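Local coordinates for CSEP0064 putative effector protein (Blumeria graminis f. sp. hordei, PDB 6FMB) that is a secreted, non-catalytic RNase-like effector that binds host RNA and blocks the degradation of ribosomal RNA induced by ribosome-inactivating proteins, keeping infected plant cells alive, at residues V21-A24 with F25-K29. Sequence-based numbering, arbitrary orientation. Where two conformers were deposited one is given.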
loop_
_atom_site.group_PDB
_atom_site.type_symbol
_atom_site.label_atom_id
_atom_site.label_comp_id
_atom_site.label_asym_id
_atom_site.label_seq_id
_atom_site.Cartn_x
_atom_site.Cartn_y
_atom_site.Cartn_z
ATOM N N VAL A 21 3.049 4.311 3.547
ATOM C CA VAL A 21 4.209 3.572 4.063
ATOM C C VAL A 21 4.391 3.855 5.564
ATOM O O VAL A 21 4.615 2.942 6.349
ATOM C CB VAL A 21 5.496 3.920 3.263
ATOM C CG1 VAL A 21 6.734 3.403 3.966
ATOM C CG2 VAL A 21 5.421 3.375 1.836
ATOM N N VAL A 22 4.345 5.130 5.941
ATOM C CA VAL A 22 4.560 5.480 7.348
ATOM C C VAL A 22 3.325 5.153 8.212
ATOM O O VAL A 22 3.474 4.735 9.358
ATOM C CB VAL A 22 5.070 6.931 7.535
ATOM C CG1 VAL A 22 6.484 7.081 6.954
ATOM C CG2 VAL A 22 4.119 7.980 6.948
ATOM N N LEU A 23 2.114 5.284 7.665
ATOM C CA LEU A 23 0.923 4.881 8.424
ATOM C C LEU A 23 0.901 3.366 8.657
ATOM O O LEU A 23 0.538 2.919 9.733
ATOM C CB LEU A 23 -0.357 5.352 7.753
ATOM C CG LEU A 23 -0.570 6.877 7.763
ATOM C CD1 LEU A 23 -1.820 7.223 6.955
ATOM C CD2 LEU A 23 -0.658 7.449 9.174
ATOM N N ALA A 24 1.326 2.572 7.680
ATOM C CA ALA A 24 1.277 1.100 7.801
ATOM C C ALA A 24 2.003 0.622 9.047
ATOM O O ALA A 24 1.548 -0.301 9.711
ATOM C CB ALA A 24 1.879 0.436 6.564
ATOM N N PHE A 25 3.159 1.225 9.321
ATOM C CA PHE A 25 3.998 0.841 10.478
ATOM C C PHE A 25 3.697 1.614 11.768
ATOM O O PHE A 25 4.366 1.420 12.771
ATOM C CB PHE A 25 5.500 0.817 10.092
ATOM C CG PHE A 25 5.873 -0.431 9.324
ATOM C CD1 PHE A 25 5.683 -0.525 7.945
ATOM C CD2 PHE A 25 6.349 -1.539 9.987
ATOM C CE1 PHE A 25 5.937 -1.707 7.258
ATOM C CE2 PHE A 25 6.641 -2.713 9.295
ATOM C CZ PHE A 25 6.423 -2.798 7.934
ATOM N N ASN A 26 2.633 2.420 11.753
ATOM C CA ASN A 26 2.232 3.198 12.935
ATOM C C ASN A 26 1.272 2.461 13.852
ATOM O O ASN A 26 1.150 2.842 15.007
ATOM C CB ASN A 26 1.565 4.513 12.473
ATOM C CG ASN A 26 1.289 5.469 13.611
ATOM O OD1 ASN A 26 0.122 5.735 13.985
ATOM N ND2 ASN A 26 2.327 5.986 14.173
ATOM N N TYR A 27 0.546 1.466 13.339
ATOM C CA TYR A 27 -0.592 0.864 14.062
ATOM C C TYR A 27 -0.342 -0.618 14.339
ATOM O O TYR A 27 0.292 -1.303 13.549
ATOM C CB TYR A 27 -1.879 0.971 13.232
ATOM C CG TYR A 27 -2.257 2.396 12.890
ATOM C CD1 TYR A 27 -2.771 3.267 13.863
ATOM C CD2 TYR A 27 -2.118 2.888 11.590
ATOM C CE1 TYR A 27 -3.114 4.569 13.550
ATOM C CE2 TYR A 27 -2.454 4.207 11.273
ATOM C CZ TYR A 27 -2.939 5.041 12.260
ATOM O OH TYR A 27 -3.283 6.330 11.929
ATOM N N ARG A 28 -0.802 -1.042 15.502
ATOM C CA ARG A 28 -0.849 -2.528 15.783
ATOM C C ARG A 28 -1.719 -3.292 14.600
ATOM O O ARG A 28 -2.683 -2.754 14.012
ATOM C CB ARG A 28 -1.572 -2.813 17.128
ATOM C CG ARG A 28 -1.066 -2.145 18.423
ATOM C CD ARG A 28 -2.150 -2.009 19.574
ATOM N NE ARG A 28 -1.687 -2.833 20.687
ATOM C CZ ARG A 28 -2.032 -2.908 21.963
ATOM N NH1 ARG A 28 -1.338 -3.828 22.570
ATOM N NH2 ARG A 28 -3.054 -2.353 22.585
ATOM N N LYS A 29 -1.341 -4.539 14.409
ATOM C CA LYS A 29 -2.007 -5.366 13.395
ATOM C C LYS A 29 -3.538 -5.258 13.425
ATOM O O LYS A 29 -4.173 -5.471 14.469
ATOM C CB LYS A 29 -1.613 -6.839 13.590
ATOM C CG LYS A 29 -2.326 -7.777 12.634
ATOM C CD LYS A 29 -1.954 -9.235 12.836
ATOM C CE LYS A 29 -2.822 -10.095 11.945
ATOM N NZ LYS A 29 -2.558 -11.557 11.923
#
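Leu-23 and Tyr-27 run side by side, one in the last part of helix 14-24, the other in the loop leading to strand 37-39. The tight spot is the carbonyl of Leu-23. Asn-26 N donates to its O at 3.0 Å with a nearly straight N-H (159°), reaching it from well above the carbonyl plane, while Tyr-27 CD2 comes within 3.2 Å of that same Leu-23 O. An i to i+3 bond is a tightened turn: Val-22 O lies 3.4 Å from Asn-26 N, but the angle is too poor for the i to i+4 bond of an alpha-helix. Tyr-27 has CG beside its own backbone N (chi1 -59°), which swings the ring back along Leu-23, CE2 lying 4.3 Å from Leu-23 CB. The exposed Asn-26 lays OD1 closely over one face of that ring, offset toward its rim. Phe-25 turns a ring edge to Val-21 O, with CD1 4.2 Å from Ala-24 CB; the ring continues onto Thr-74 and Arg-52, and Ala-24 packs on Phe-54. Farther out the fit is looser: Leu-23 CD2 stays 4.0 Å from Tyr-27 OH. Arg-52 NH1 hydrogen-bonds to Ala-24 O near the helix end and to Tyr-27 O in the loop beyond, tying this turn to strand 51-56; at Ala-24 O its positive charge probably suits the negative end of the helix dipole.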